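Polyphosphate kinase (Porphyromonas gingivalis, PDB 2O8R) probably catalyses the reversible transfer of the terminal phosphate of ATP to a growing chain of inorganic polyphosphate. Local coordinates at residues 364-376 with 437-449. The protein carries 3 engineered substitutions. Residues are numbered along the deposited sequence; the frame is centred on the assembly and turned at random.
With SO4 (sulfate ion), chain F.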
# COMPACT_ATOMS: atom_id res chain seq x y z
N ALA A 364 -14.69 -22.50 10.74
CA ALA A 364 -13.68 -23.55 10.86
C ALA A 364 -12.59 -23.23 11.86
O ALA A 364 -12.03 -24.14 12.48
CB ALA A 364 -13.06 -23.85 9.50
N ALA A 365 -12.29 -21.95 12.03
CA ALA A 365 -11.22 -21.52 12.91
C ALA A 365 -11.50 -21.94 14.35
O ALA A 365 -10.65 -22.55 14.99
CB ALA A 365 -11.01 -20.02 12.82
N ILE A 366 -12.70 -21.63 14.83
CA ILE A 366 -13.05 -21.90 16.22
C ILE A 366 -13.83 -23.21 16.43
O ILE A 366 -14.36 -23.44 17.52
CB ILE A 366 -13.79 -20.71 16.86
CG1 ILE A 366 -15.06 -20.38 16.08
CG2 ILE A 366 -12.88 -19.50 16.96
CD1 ILE A 366 -16.10 -19.64 16.91
N SER A 367 -13.91 -24.05 15.41
CA SER A 367 -14.58 -25.34 15.55
C SER A 367 -13.65 -26.45 16.02
O SER A 367 -12.65 -26.74 15.36
CB SER A 367 -15.25 -25.77 14.25
OG SER A 367 -15.50 -27.17 14.29
N PRO A 368 -14.01 -27.11 17.13
CA PRO A 368 -13.35 -28.31 17.65
C PRO A 368 -13.21 -29.46 16.64
O PRO A 368 -12.27 -30.25 16.74
CB PRO A 368 -14.28 -28.76 18.79
CG PRO A 368 -15.55 -27.97 18.60
CD PRO A 368 -15.11 -26.69 18.01
N ASP A 369 -14.14 -29.55 15.68
CA ASP A 369 -14.16 -30.68 14.75
C ASP A 369 -13.10 -30.62 13.65
O ASP A 369 -12.80 -31.64 13.04
CB ASP A 369 -15.54 -30.81 14.10
CG ASP A 369 -16.66 -30.94 15.13
OD1 ASP A 369 -16.38 -31.18 16.33
OD2 ASP A 369 -17.84 -30.81 14.73
N VAL A 370 -12.53 -29.44 13.40
CA VAL A 370 -11.62 -29.25 12.28
C VAL A 370 -10.18 -29.60 12.65
O VAL A 370 -9.63 -29.08 13.62
CB VAL A 370 -11.66 -27.79 11.74
CG1 VAL A 370 -10.83 -27.65 10.46
CG2 VAL A 370 -13.07 -27.33 11.49
N SER A 371 -9.57 -30.48 11.86
CA SER A 371 -8.18 -30.83 12.04
C SER A 371 -7.31 -29.90 11.21
O SER A 371 -6.35 -29.31 11.72
CB SER A 371 -7.92 -32.29 11.66
OG SER A 371 -8.18 -32.52 10.29
N GLU A 372 -7.64 -29.76 9.92
CA GLU A 372 -6.83 -28.90 9.07
C GLU A 372 -7.52 -28.10 7.97
O GLU A 372 -8.61 -28.44 7.53
CB GLU A 372 -5.60 -29.64 8.53
CG GLU A 372 -5.85 -30.77 7.59
CD GLU A 372 -4.57 -31.24 6.91
OE1 GLU A 372 -4.51 -32.40 6.45
OE2 GLU A 372 -3.61 -30.44 6.82
N ILE A 373 -6.87 -27.00 7.59
CA ILE A 373 -7.31 -26.14 6.50
C ILE A 373 -6.16 -26.00 5.51
O ILE A 373 -5.02 -25.77 5.90
CB ILE A 373 -7.68 -24.76 6.99
CG1 ILE A 373 -8.71 -24.85 8.12
CG2 ILE A 373 -8.21 -23.92 5.86
CD1 ILE A 373 -8.99 -23.53 8.81
N ARG A 374 -6.46 -26.17 4.23
CA ARG A 374 -5.45 -26.11 3.19
C ARG A 374 -6.02 -25.34 2.01
O ARG A 374 -7.14 -25.62 1.58
CB ARG A 374 -5.06 -27.52 2.74
CG ARG A 374 -4.69 -28.42 3.90
CD ARG A 374 -4.70 -29.88 3.52
NE ARG A 374 -3.58 -30.27 2.66
CZ ARG A 374 -2.30 -30.30 3.04
NH1 ARG A 374 -1.95 -29.92 4.27
NH2 ARG A 374 -1.37 -30.69 2.18
N LEU A 375 -5.27 -24.37 1.52
CA LEU A 375 -5.72 -23.62 0.34
C LEU A 375 -4.61 -23.12 -0.61
O LEU A 375 -3.42 -23.06 -0.27
CB LEU A 375 -6.65 -22.47 0.74
CG LEU A 375 -6.09 -21.05 0.86
CD1 LEU A 375 -7.23 -20.04 0.86
CD2 LEU A 375 -5.26 -20.93 2.10
N THR A 376 -5.03 -22.78 -1.82
CA THR A 376 -4.11 -22.21 -2.77
C THR A 376 -4.28 -20.69 -2.74
O THR A 376 -5.32 -20.20 -2.34
CB THR A 376 -4.35 -22.81 -4.17
OG1 THR A 376 -5.73 -22.70 -4.50
CG2 THR A 376 -3.97 -24.27 -4.18
N LYS A 437 3.66 -24.63 -11.79
CA LYS A 437 3.13 -23.62 -10.89
C LYS A 437 1.66 -23.91 -10.69
O LYS A 437 0.95 -24.24 -11.64
CB LYS A 437 3.41 -22.20 -11.41
CG LYS A 437 2.95 -21.89 -12.83
CD LYS A 437 3.73 -20.71 -13.43
CE LYS A 437 2.94 -19.94 -14.49
NZ LYS A 437 2.75 -20.67 -15.77
N VAL A 438 1.20 -23.86 -9.44
CA VAL A 438 -0.16 -24.29 -9.11
C VAL A 438 -1.16 -23.18 -9.36
O VAL A 438 -1.28 -22.22 -8.60
CB VAL A 438 -0.27 -24.81 -7.65
CG1 VAL A 438 -1.70 -25.19 -7.30
CG2 VAL A 438 0.65 -26.00 -7.45
N HIS A 439 -1.89 -23.32 -10.46
CA HIS A 439 -2.88 -22.33 -10.82
C HIS A 439 -4.24 -22.68 -10.22
O HIS A 439 -5.13 -21.84 -10.18
CB HIS A 439 -2.94 -22.19 -12.34
CG HIS A 439 -3.78 -21.05 -12.81
ND1 HIS A 439 -5.06 -21.21 -13.30
CD2 HIS A 439 -3.53 -19.72 -12.85
CE1 HIS A 439 -5.55 -20.04 -13.63
NE2 HIS A 439 -4.64 -19.11 -13.37
N ALA A 440 -4.38 -23.92 -9.75
CA ALA A 440 -5.61 -24.41 -9.11
C ALA A 440 -6.17 -23.47 -8.05
O ALA A 440 -5.42 -22.86 -7.28
CB ALA A 440 -5.35 -25.77 -8.52
N LYS A 441 -7.49 -23.34 -8.00
CA LYS A 441 -8.13 -22.42 -7.07
C LYS A 441 -9.03 -23.19 -6.09
O LYS A 441 -10.26 -23.18 -6.22
CB LYS A 441 -8.97 -21.38 -7.84
CG LYS A 441 -8.35 -20.84 -9.14
CD LYS A 441 -7.36 -19.75 -8.84
CE LYS A 441 -6.87 -19.07 -10.10
NZ LYS A 441 -5.79 -18.10 -9.77
N THR A 442 -8.41 -23.87 -5.13
CA THR A 442 -9.14 -24.73 -4.20
C THR A 442 -8.82 -24.43 -2.74
O THR A 442 -7.71 -24.04 -2.40
CB THR A 442 -8.81 -26.22 -4.44
OG1 THR A 442 -7.42 -26.43 -4.19
CG2 THR A 442 -9.11 -26.63 -5.87
N ALA A 443 -9.82 -24.62 -1.87
CA ALA A 443 -9.61 -24.63 -0.43
C ALA A 443 -10.14 -25.94 0.14
O ALA A 443 -10.95 -26.63 -0.50
CB ALA A 443 -10.30 -23.45 0.23
N LEU A 444 -9.69 -26.30 1.34
CA LEU A 444 -10.05 -27.60 1.90
C LEU A 444 -10.12 -27.54 3.40
O LEU A 444 -9.14 -27.19 4.05
CB LEU A 444 -9.01 -28.65 1.52
CG LEU A 444 -9.28 -30.06 2.04
CD1 LEU A 444 -10.54 -30.66 1.41
CD2 LEU A 444 -8.09 -30.93 1.75
N ILE A 445 -11.28 -27.88 3.95
CA ILE A 445 -11.44 -27.98 5.39
C ILE A 445 -11.64 -29.45 5.76
O ILE A 445 -12.57 -30.08 5.26
CB ILE A 445 -12.63 -27.15 5.89
CG1 ILE A 445 -12.40 -25.67 5.59
CG2 ILE A 445 -12.78 -27.30 7.37
CD1 ILE A 445 -13.67 -24.92 5.42
N LEU A 446 -10.77 -29.98 6.61
CA LEU A 446 -10.85 -31.40 6.99
C LEU A 446 -11.29 -31.60 8.45
O LEU A 446 -10.81 -30.93 9.37
CB LEU A 446 -9.52 -32.12 6.73
CG LEU A 446 -9.02 -32.25 5.28
CD1 LEU A 446 -7.59 -32.77 5.28
CD2 LEU A 446 -9.92 -33.13 4.39
N TYR A 447 -12.21 -32.53 8.63
CA TYR A 447 -12.69 -32.88 9.95
C TYR A 447 -11.81 -33.95 10.57
O TYR A 447 -11.16 -34.70 9.85
CB TYR A 447 -14.11 -33.41 9.86
CG TYR A 447 -15.13 -32.34 9.52
CD1 TYR A 447 -15.19 -31.16 10.24
CD2 TYR A 447 -16.05 -32.54 8.50
CE1 TYR A 447 -16.14 -30.19 9.93
CE2 TYR A 447 -17.00 -31.58 8.18
CZ TYR A 447 -17.04 -30.41 8.89
OH TYR A 447 -17.99 -29.47 8.56
N HIS A 448 -11.79 -34.00 11.91
CA HIS A 448 -11.19 -35.12 12.62
C HIS A 448 -11.99 -36.37 12.29
O HIS A 448 -13.22 -36.38 12.38
CB HIS A 448 -11.21 -34.89 14.13
CG HIS A 448 -10.20 -33.90 14.62
ND1 HIS A 448 -10.55 -32.73 15.25
CD2 HIS A 448 -8.84 -33.93 14.60
CE1 HIS A 448 -9.45 -32.07 15.59
NE2 HIS A 448 -8.41 -32.78 15.20
N THR A 449 -11.29 -37.42 11.88
CA THR A 449 -11.90 -38.70 11.52
C THR A 449 -11.00 -39.80 12.08
O THR A 449 -9.80 -39.60 12.19
CB THR A 449 -12.00 -38.88 9.99
OG1 THR A 449 -10.72 -38.64 9.39
CG2 THR A 449 -13.04 -37.92 9.40
S SO4 F . -6.18 -16.08 -13.60
O1 SO4 F . -7.00 -14.87 -13.57
O2 SO4 F . -5.33 -16.05 -14.80
O3 SO4 F . -5.36 -16.15 -12.40
O4 SO4 F . -7.05 -17.26 -13.58
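Ser371 and Glu372 both face Leu446, a classic beta bulge in the antiparallel ladder of strands 370-376 and 442-447. Leu446 O accepts from Ser371 N (2.8 Å) and, from above the carbonyl plane, from Ser371 OG. A chi1 of 64° sets Ser371 OG between its own backbone N and carbonyl carbon, 3.2 Å from Leu446 O. Backbone bonds run on to Thr376 N and Thr442 O, and His448 N bonds Asp369 O just beyond the strand ends. Thr376 OG1 accepts from Thr442 N (3.0 Å) and approaches Ala440 O to 2.8 Å, which brings the strand end against the loop carrying His439, predicted to form the phosphohistidine intermediate. His439 NE2 and Lys441 NZ make weak bonds to a sulfate; Lys441 NZ also bonds Asn465. Within strand 370-376, Glu372 OE2 forms a salt bridge with Arg374 NH1.

Among nonpolar contacts, Ser371 CB sits over a face of the His448 ring, a CH-pi contact. Glu372 runs alongside Leu446, its CG 3.5 Å from Leu446 CD1. Val370 CG1 meets Ile445 CG2 (3.7 Å), Ile445 lying on the face of Ile373 and Leu375.

Strand 399-404 flanks 370-377 and strand 457-462 flanks 442-447 in this PLD-like domain; helix 484-497 packs on Leu444 and Leu446, helix 336-342 on Val370 and Ile445.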